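Local structure of adhesin (Neisseria meningitidis, 5MY7) at residues Y36-G41 with I116-C121; V44-G49 with Q105-T110; V68-N73 with Y90-G95. The protein probably acts as a lysozyme inhibitor and, as its name implies, as an adhesin of the meningococcus. One frame throughout, in Å; residues are numbered along the deposited sequence.

Interaction 1 of 3, residues Y36-G41 with I116-C121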
loop_
_atom_site.group_PDB
_atom_site.type_symbol
_atom_site.label_atom_id
_atom_site.label_comp_id
_atom_site.label_asym_id
_atom_site.label_seq_id
_atom_site.Cartn_x
_atom_site.Cartn_y
_atom_site.Cartn_z
ATOM N N TYR A 36 -5.029 1.466 9.226
ATOM C CA TYR A 36 -5.123 -0.003 9.323
ATOM C C TYR A 36 -4.670 -0.573 10.664
ATOM O O TYR A 36 -3.808 0.033 11.329
ATOM C CB TYR A 36 -4.263 -0.684 8.241
ATOM C CG TYR A 36 -4.598 -0.289 6.809
ATOM C CD1 TYR A 36 -4.023 0.813 6.230
ATOM C CD2 TYR A 36 -5.463 -1.078 6.023
ATOM C CE1 TYR A 36 -4.332 1.188 4.906
ATOM C CE2 TYR A 36 -5.790 -0.733 4.727
ATOM C CZ TYR A 36 -5.217 0.419 4.165
ATOM O OH TYR A 36 -5.496 0.795 2.866
ATOM N N VAL A 37 -5.259 -1.728 11.047
ATOM C CA VAL A 37 -4.787 -2.586 12.175
ATOM C C VAL A 37 -4.402 -3.937 11.529
ATOM O O VAL A 37 -5.172 -4.535 10.717
ATOM C CB VAL A 37 -5.844 -2.707 13.303
ATOM C CG1 VAL A 37 -6.150 -1.368 13.895
ATOM C CG2 VAL A 37 -7.131 -3.328 12.816
ATOM N N CYS A 38 -3.231 -4.432 11.928
ATOM C CA CYS A 38 -2.614 -5.629 11.355
ATOM C C CYS A 38 -2.355 -6.698 12.416
ATOM O O CYS A 38 -2.703 -6.514 13.624
ATOM C CB CYS A 38 -1.309 -5.226 10.656
ATOM S SG CYS A 38 -1.371 -3.749 9.601
ATOM N N GLN A 39 -1.756 -7.825 11.998
ATOM C CA GLN A 39 -1.286 -8.873 12.954
ATOM C C GLN A 39 -0.342 -8.298 14.016
ATOM O O GLN A 39 0.402 -7.326 13.717
ATOM C CB GLN A 39 -0.541 -9.973 12.210
ATOM C CG GLN A 39 -1.388 -11.151 11.893
ATOM C CD GLN A 39 -0.588 -12.282 11.294
ATOM O OE1 GLN A 39 0.569 -12.518 11.665
ATOM N NE2 GLN A 39 -1.209 -13.008 10.375
ATOM N N GLN A 40 -0.421 -8.867 15.246
ATOM C CA GLN A 40 0.347 -8.424 16.426
ATOM C C GLN A 40 0.021 -6.998 16.841
ATOM O O GLN A 40 0.820 -6.336 17.527
ATOM C CB GLN A 40 1.860 -8.546 16.203
ATOM C CG GLN A 40 2.310 -9.966 15.851
ATOM C CD GLN A 40 3.721 -10.066 15.267
ATOM O OE1 GLN A 40 4.461 -9.064 15.162
ATOM N NE2 GLN A 40 4.105 -11.299 14.870
ATOM N N GLY A 41 -1.153 -6.516 16.433
ATOM C CA GLY A 41 -1.547 -5.172 16.776
ATOM C C GLY A 41 -0.798 -4.028 16.139
ATOM O O GLY A 41 -0.909 -2.861 16.611
ATOM N N ILE A 116 7.467 -10.015 5.793
ATOM C CA ILE A 116 6.209 -9.321 5.803
ATOM C C ILE A 116 6.106 -8.638 7.186
ATOM O O ILE A 116 5.936 -9.283 8.189
ATOM C CB ILE A 116 4.985 -10.195 5.494
ATOM C CG1 ILE A 116 5.199 -11.024 4.206
ATOM C CG2 ILE A 116 3.754 -9.339 5.348
ATOM C CD1 ILE A 116 4.250 -12.223 4.018
ATOM N N VAL A 117 6.276 -7.331 7.214
ATOM C CA VAL A 117 6.328 -6.553 8.479
ATOM C C VAL A 117 4.984 -5.912 8.849
ATOM O O VAL A 117 4.809 -5.468 9.998
ATOM C CB VAL A 117 7.464 -5.517 8.490
ATOM C CG1 VAL A 117 8.828 -6.193 8.564
ATOM C CG2 VAL A 117 7.407 -4.551 7.336
ATOM N N PHE A 118 4.030 -5.838 7.924
ATOM C CA PHE A 118 2.634 -5.489 8.229
ATOM C C PHE A 118 1.783 -6.558 7.510
ATOM O O PHE A 118 1.707 -6.562 6.247
ATOM C CB PHE A 118 2.290 -4.069 7.741
ATOM C CG PHE A 118 3.057 -2.970 8.487
ATOM C CD1 PHE A 118 4.330 -2.581 8.069
ATOM C CD2 PHE A 118 2.526 -2.344 9.629
ATOM C CE1 PHE A 118 5.054 -1.621 8.757
ATOM C CE2 PHE A 118 3.278 -1.387 10.298
ATOM C CZ PHE A 118 4.525 -1.026 9.877
ATOM N N LYS A 119 1.191 -7.455 8.288
ATOM C CA LYS A 119 0.558 -8.683 7.746
ATOM C C LYS A 119 -0.944 -8.654 8.028
ATOM O O LYS A 119 -1.375 -8.269 9.138
ATOM C CB LYS A 119 1.265 -9.964 8.294
ATOM C CG LYS A 119 0.790 -11.234 7.626
ATOM C CD LYS A 119 1.718 -12.410 7.938
ATOM C CE LYS A 119 1.111 -13.671 7.353
ATOM N NZ LYS A 119 0.846 -13.540 5.886
ATOM N N ASP A 120 -1.758 -9.007 7.026
ATOM C CA ASP A 120 -3.227 -9.158 7.240
ATOM C C ASP A 120 -3.864 -7.885 7.823
ATOM O O ASP A 120 -4.657 -7.925 8.788
ATOM C CB ASP A 120 -3.572 -10.347 8.175
ATOM C CG ASP A 120 -3.287 -11.701 7.593
ATOM O OD1 ASP A 120 -2.993 -11.833 6.390
ATOM O OD2 ASP A 120 -3.409 -12.669 8.380
ATOM N N CYS A 121 -3.554 -6.773 7.177
ATOM C CA CYS A 121 -4.043 -5.464 7.622
ATOM C C CYS A 121 -5.468 -5.173 7.105
ATOM O O CYS A 121 -5.733 -5.355 5.907
ATOM C CB CYS A 121 -3.122 -4.362 7.151
ATOM S SG CYS A 121 -1.397 -4.510 7.608
HETATM O O HOH W 1 1.633 -7.136 11.125
#

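Interaction 2 of 3, residues V44-G49 with Q105-T110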
loop_
_atom_site.group_PDB
_atom_site.type_symbol
_atom_site.label_atom_id
_atom_site.label_comp_id
_atom_site.label_asym_id
_atom_site.label_seq_id
_atom_site.Cartn_x
_atom_site.Cartn_y
_atom_site.Cartn_z
ATOM N N VAL A 44 -0.766 1.076 10.920
ATOM C CA VAL A 44 -0.138 1.871 9.858
ATOM C C VAL A 44 -1.171 2.739 9.127
ATOM O O VAL A 44 -2.307 2.267 8.867
ATOM C CB VAL A 44 0.679 0.938 8.869
ATOM C CG1 VAL A 44 -0.208 -0.058 8.103
ATOM C CG2 VAL A 44 1.527 1.770 7.895
ATOM N N LYS A 45 -0.749 3.963 8.771
ATOM C CA LYS A 45 -1.554 4.900 8.008
ATOM C C LYS A 45 -0.937 5.021 6.608
ATOM O O LYS A 45 0.272 5.355 6.481
ATOM C CB LYS A 45 -1.568 6.263 8.716
ATOM C CG LYS A 45 -2.534 7.299 8.199
ATOM C CD LYS A 45 -2.590 8.547 9.121
ATOM C CE LYS A 45 -1.246 9.325 9.192
ATOM N NZ LYS A 45 -0.525 9.711 7.887
ATOM N N VAL A 46 -1.772 4.837 5.577
ATOM C CA VAL A 46 -1.300 4.889 4.175
ATOM C C VAL A 46 -2.106 5.901 3.389
ATOM O O VAL A 46 -3.341 5.919 3.461
ATOM C CB VAL A 46 -1.421 3.498 3.454
ATOM C CG1 VAL A 46 -0.830 3.550 2.021
ATOM C CG2 VAL A 46 -0.737 2.420 4.289
ATOM N N THR A 47 -1.392 6.753 2.636
ATOM C CA THR A 47 -1.958 7.762 1.756
ATOM C C THR A 47 -1.765 7.343 0.296
ATOM O O THR A 47 -0.629 7.067 -0.115
ATOM C CB THR A 47 -1.352 9.148 2.035
ATOM O OG1 THR A 47 -1.607 9.510 3.405
ATOM C CG2 THR A 47 -1.951 10.223 1.081
ATOM N N TYR A 48 -2.877 7.266 -0.444
ATOM C CA TYR A 48 -2.877 6.907 -1.848
ATOM C C TYR A 48 -3.088 8.141 -2.708
ATOM O O TYR A 48 -4.016 8.959 -2.448
ATOM C CB TYR A 48 -3.959 5.857 -2.154
ATOM C CG TYR A 48 -3.854 4.592 -1.312
ATOM C CD1 TYR A 48 -2.985 3.553 -1.679
ATOM C CD2 TYR A 48 -4.564 4.429 -0.116
ATOM C CE1 TYR A 48 -2.843 2.409 -0.912
ATOM C CE2 TYR A 48 -4.438 3.276 0.643
ATOM C CZ TYR A 48 -3.566 2.273 0.256
ATOM O OH TYR A 48 -3.423 1.105 1.005
ATOM N N GLY A 49 -2.245 8.266 -3.750
ATOM C CA GLY A 49 -2.446 9.275 -4.798
ATOM C C GLY A 49 -3.252 8.766 -5.979
ATOM O O GLY A 49 -3.067 7.618 -6.422
ATOM N N GLN A 105 -10.299 -2.470 0.924
ATOM C CA GLN A 105 -9.287 -3.461 0.565
ATOM C C GLN A 105 -8.362 -3.799 1.745
ATOM O O GLN A 105 -7.965 -2.875 2.486
ATOM C CB GLN A 105 -8.402 -2.979 -0.611
ATOM C CG GLN A 105 -9.151 -2.692 -1.905
ATOM C CD GLN A 105 -10.075 -3.826 -2.306
ATOM O OE1 GLN A 105 -9.634 -4.939 -2.505
ATOM N NE2 GLN A 105 -11.386 -3.540 -2.411
ATOM N N PRO A 106 -8.012 -5.083 1.931
ATOM C CA PRO A 106 -6.938 -5.407 2.873
ATOM C C PRO A 106 -5.567 -5.041 2.274
ATOM O O PRO A 106 -5.460 -4.933 1.038
ATOM C CB PRO A 106 -7.077 -6.916 3.042
ATOM C CG PRO A 106 -7.502 -7.370 1.642
ATOM C CD PRO A 106 -8.409 -6.255 1.118
ATOM N N ILE A 107 -4.527 -4.899 3.101
ATOM C CA ILE A 107 -3.156 -4.683 2.596
ATOM C C ILE A 107 -2.125 -5.552 3.308
ATOM O O ILE A 107 -2.382 -6.102 4.407
ATOM C CB ILE A 107 -2.696 -3.187 2.653
ATOM C CG1 ILE A 107 -2.321 -2.698 4.081
ATOM C CG2 ILE A 107 -3.682 -2.253 1.981
ATOM C CD1 ILE A 107 -1.585 -1.344 4.104
ATOM N N MET A 108 -0.950 -5.666 2.699
ATOM C CA MET A 108 0.274 -6.162 3.366
ATOM C C MET A 108 1.459 -5.334 2.928
ATOM O O MET A 108 1.418 -4.756 1.811
ATOM C CB MET A 108 0.501 -7.636 3.106
ATOM C CG MET A 108 0.696 -7.966 1.610
ATOM S SD MET A 108 0.793 -9.732 1.237
ATOM C CE MET A 108 -0.708 -10.506 1.710
ATOM N N ILE A 109 2.490 -5.223 3.787
ATOM C CA ILE A 109 3.738 -4.510 3.446
ATOM C C ILE A 109 4.920 -5.415 3.799
ATOM O O ILE A 109 5.047 -5.931 4.941
ATOM C CB ILE A 109 3.888 -3.144 4.171
ATOM C CG1 ILE A 109 2.683 -2.214 3.883
ATOM C CG2 ILE A 109 5.177 -2.443 3.767
ATOM C CD1 ILE A 109 2.618 -0.930 4.706
ATOM N N THR A 110 5.815 -5.591 2.789
ATOM C CA THR A 110 7.007 -6.379 2.911
ATOM C C THR A 110 8.223 -5.444 2.944
ATOM O O THR A 110 8.301 -4.478 2.184
ATOM C CB THR A 110 7.105 -7.393 1.732
ATOM O OG1 THR A 110 5.945 -8.234 1.699
ATOM C CG2 THR A 110 8.311 -8.280 1.892
#

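Interaction 3 of 3, residues V68-N73 with Y90-G95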
loop_
_atom_site.group_PDB
_atom_site.type_symbol
_atom_site.label_atom_id
_atom_site.label_comp_id
_atom_site.label_asym_id
_atom_site.label_seq_id
_atom_site.Cartn_x
_atom_site.Cartn_y
_atom_site.Cartn_z
ATOM N N VAL A 68 7.417 6.760 3.778
ATOM C CA VAL A 68 7.985 5.856 2.711
ATOM C C VAL A 68 7.059 5.871 1.503
ATOM O O VAL A 68 5.951 5.317 1.578
ATOM C CB VAL A 68 8.182 4.433 3.278
ATOM C CG1 VAL A 68 8.736 3.465 2.214
ATOM C CG2 VAL A 68 9.099 4.490 4.529
ATOM N N GLN A 69 7.487 6.545 0.422
ATOM C CA GLN A 69 6.638 6.649 -0.788
ATOM C C GLN A 69 6.981 5.521 -1.786
ATOM O O GLN A 69 8.134 5.345 -2.169
ATOM C CB GLN A 69 6.752 8.050 -1.469
ATOM C CG GLN A 69 5.725 8.171 -2.625
ATOM C CD GLN A 69 5.409 9.554 -3.123
ATOM O OE1 GLN A 69 5.360 10.526 -2.367
ATOM N NE2 GLN A 69 5.146 9.645 -4.409
ATOM N N MET A 70 5.981 4.741 -2.128
ATOM C CA MET A 70 6.129 3.568 -3.033
ATOM C C MET A 70 5.333 3.795 -4.329
ATOM O O MET A 70 4.088 3.824 -4.313
ATOM C CB MET A 70 5.606 2.329 -2.297
ATOM C CG MET A 70 6.374 1.991 -1.007
ATOM S SD MET A 70 5.599 0.714 0.029
ATOM C CE MET A 70 4.479 1.800 0.903
ATOM N N PRO A 71 6.035 4.029 -5.462
ATOM C CA PRO A 71 5.303 4.259 -6.720
ATOM C C PRO A 71 4.528 3.017 -7.186
ATOM O O PRO A 71 5.033 1.902 -6.992
ATOM C CB PRO A 71 6.417 4.512 -7.744
ATOM C CG PRO A 71 7.604 3.815 -7.174
ATOM C CD PRO A 71 7.487 4.030 -5.686
ATOM N N VAL A 72 3.388 3.188 -7.843
ATOM C CA VAL A 72 2.645 2.030 -8.367
ATOM C C VAL A 72 3.568 1.239 -9.324
ATOM O O VAL A 72 4.361 1.830 -10.104
ATOM C CB VAL A 72 1.313 2.431 -8.999
ATOM C CG1 VAL A 72 1.520 3.212 -10.305
ATOM C CG2 VAL A 72 0.375 1.235 -9.190
ATOM N N ASN A 73 3.459 -0.080 -9.236
ATOM C CA ASN A 73 4.273 -0.958 -10.056
ATOM C C ASN A 73 3.343 -1.615 -11.094
ATOM O O ASN A 73 2.689 -2.640 -10.828
ATOM C CB ASN A 73 4.995 -1.980 -9.174
ATOM C CG ASN A 73 6.033 -2.756 -9.942
ATOM O OD1 ASN A 73 5.826 -3.098 -11.123
ATOM N ND2 ASN A 73 7.144 -2.998 -9.314
ATOM N N TYR A 90 10.619 -1.032 0.249
ATOM C CA TYR A 90 9.368 -1.580 0.795
ATOM C C TYR A 90 8.388 -1.833 -0.359
ATOM O O TYR A 90 8.330 -1.037 -1.335
ATOM C CB TYR A 90 8.732 -0.628 1.849
ATOM C CG TYR A 90 9.473 -0.642 3.189
ATOM C CD1 TYR A 90 10.563 0.203 3.416
ATOM C CD2 TYR A 90 9.052 -1.451 4.232
ATOM C CE1 TYR A 90 11.233 0.182 4.629
ATOM C CE2 TYR A 90 9.715 -1.476 5.454
ATOM C CZ TYR A 90 10.810 -0.652 5.651
ATOM O OH TYR A 90 11.481 -0.648 6.861
ATOM N N VAL A 91 7.539 -2.866 -0.198
ATOM C CA VAL A 91 6.543 -3.229 -1.217
ATOM C C VAL A 91 5.175 -3.439 -0.567
ATOM O O VAL A 91 5.032 -4.282 0.362
ATOM C CB VAL A 91 6.982 -4.511 -1.989
ATOM C CG1 VAL A 91 5.896 -4.971 -2.972
ATOM C CG2 VAL A 91 8.299 -4.255 -2.742
ATOM N N LEU A 92 4.180 -2.701 -1.060
ATOM C CA LEU A 92 2.793 -2.810 -0.586
ATOM C C LEU A 92 1.941 -3.587 -1.593
ATOM O O LEU A 92 1.950 -3.250 -2.786
ATOM C CB LEU A 92 2.204 -1.436 -0.270
ATOM C CG LEU A 92 0.796 -1.375 0.399
ATOM C CD1 LEU A 92 0.664 -0.081 1.193
ATOM C CD2 LEU A 92 -0.397 -1.492 -0.543
ATOM N N GLY A 93 1.197 -4.595 -1.116
ATOM C CA GLY A 93 0.256 -5.341 -1.954
ATOM C C GLY A 93 -1.195 -5.224 -1.443
ATOM O O GLY A 93 -1.444 -5.246 -0.199
ATOM N N THR A 94 -2.119 -5.001 -2.372
ATOM C CA THR A 94 -3.548 -4.806 -2.074
ATOM C C THR A 94 -4.415 -5.294 -3.226
ATOM O O THR A 94 -3.901 -5.957 -4.139
ATOM C CB THR A 94 -3.833 -3.343 -1.692
ATOM O OG1 THR A 94 -5.171 -3.233 -1.135
ATOM C CG2 THR A 94 -3.661 -2.397 -2.851
ATOM N N GLY A 95 -5.722 -5.053 -3.153
ATOM C CA GLY A 95 -6.623 -5.376 -4.242
ATOM C C GLY A 95 -6.650 -4.336 -5.350
ATOM O O GLY A 95 -5.666 -3.617 -5.609
#

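Interaction 1 of 3, residues Y36-G41 with I116-C121
Cys38 and Cys121 are joined by a disulfide, the one covalent link between residues 36-41 and 116-121, with SG to SG 2.1 Å and a C-S-S-C torsion of 102°. Their CA atoms are 4.0 Å apart, and the bridge joins the residue just after strand 31-37 to the last residue of strand 116-121.

Hydrogen bonds continue the link on the Gln39 side. Gln39 N donates to Lys119 O at 2.9 Å in an almost perfectly straight bond, with an N-H...O angle of 179°. Gln39 O is tied to Lys119 N by one water, which donates to the carbonyl and accepts from the amide. The side chain adds a more bent bond from NE2 to Asp120 OD2 at 3.0 Å, reaching the oxygen from above the carboxylate plane; amide and carboxylate planes are turned 77° apart.

Van der Waals and sulfur-aromatic contacts, with one CA-H...O contact, accompany these bonds. The Gln39 and Lys119 side chains run side by side in the same direction, Gln39 NE2 coming 3.8 Å from Lys119 CG. Cys38 SG sits at the edge of the Phe118 ring, 5.5 Å from its centroid, a sulfur-aromatic contact. Tyr36 CB packs against Cys121 CB at 4.0 Å, and Cys121 CA approaches Val37 O at 3.4 Å in the CA-H...O contact.

Disulfide, straight backbone bond and water bridge act on adjacent residues, which is consistent with a well-fixed junction between the two sheets, its disulfide buried while the Gln39-Asp120 bond lies on the exposed side.

Interaction 2 of 3, residues V44-G49 with Q105-T110
Val44, Val46 and Tyr48 meet Ile107 and Ile109 in a buried, largely apolar contact between the two four-stranded antiparallel sheets that make up this ACP-like domain. It belongs to the orthogonal type of beta-sheet packing: the short segments of strands 43-50 and 107-110 lie 98° apart in direction, and their axes come no closer than 10.5 Å. That separation allows side chains but no backbone hydrogen bonds between the strands. Its place about 3 Å from the centre of the chain makes it part of the hydrophobic core.

The alternation of strand residues supplies the evidence. Val44, Val46 and Tyr48 all direct CB toward the opposite sheet, as do Ile107 and Ile109, while the intervening Lys45 points away. Ile107 carries most of the contact through two branches. Its chi1 (76°) sets CG1 between the backbone N and the carbonyl carbon; the extended chi2 (167°) then carries Ile107 CD1 to 3.9 Å from Val46 CG2, the two side chains sliding past each other in opposite directions. The same CD1 is 4.4 Å from Val44 CG1. Ile109 CD1 extends the packing by approaching Val44 CG2 at 4.3 Å.

Residues of neighbouring strands add to the core here: Leu92 of strand 91-94 touches both Val46 and Ile107, and Phe118 touches Val44 and Ile109. Within strand 43-50, Val46 CG1 sits 3.5 Å above one face of the Tyr48 ring, offset toward the rim. The hydroxyl of that ring, hydrogen-bonded to Tyr36 OH, meets the other branch of Ile107 tip to tip, with Tyr48 OH 3.5 Å from Ile107 CG2.

Interaction 3 of 3, residues V68-N73 with Y90-G95
Met70 lies across the backbone and side chains of Tyr90 and Leu92, and its course can be followed atom by atom. CB leaves strand 66-71 toward the segment 90-95. Met70 CG, anti to the carbonyl carbon (chi1 -61°), comes 3.6 Å from Tyr90 O. Beyond it the chain stays extended (chi2 170°), which sets SD over the start of strand 91-94. There Met70 SD touches Tyr90 O at 3.5 Å and Tyr90 CB at 3.9 Å. SD also lies 4.0 Å from Leu92 CB. At chi3 the chain bends, and Met70 CE finishes 4.1 Å from the same Leu92 CB, the two side chains crossing at about a right angle. These approaches are of van der Waals length, and no hydrogen bond spans the two segments; the sulfur thus packs against polar backbone atoms and aliphatic carbon alike.

Val68, two residues earlier and on the same side of its strand, extends the contact to the aromatic ring of Tyr90. Val68 CG1 is 3.9 Å from Tyr90 CD1, meeting the ring obliquely, and the two side chains cross at about a right angle. Val91, between the two partners of Met70, directs its CB away.

Surrounding residues continue the packing: Met70 also touches Ala61 and Tyr84, while Leu92 reaches Ile107 and Ile109. Strand 66-71 is outermost in one antiparallel sheet, and strand 91-94 is an inner strand of the other. Met70 and Leu92 are buried while Val68 and Tyr90 are partly exposed, so the contact runs from the core toward its margin, where the two antiparallel sheets of the ACP-like domain pack face to face.

All three interactions join the same two antiparallel sheets. Interaction 2 is the central one, its centre about 10 Å from that of interaction 1 and about 8 Å from that of interaction 3; the centres of the outer two are about 15 Å apart. Neighbouring strands couple them. Tyr36 N and Val44 O, 2.9 Å apart, probably hydrogen-bond between interactions 1 and 2, and Thr110 N and Val91 O, also 2.9 Å apart, probably do so between 2 and 3. Interactions 1 and 3 meet through Val117 CG2 and Tyr90 CE2 at 4.3 Å. A bound sodium ion lies about 5 Å from the Tyr90 side chain, near interaction 3.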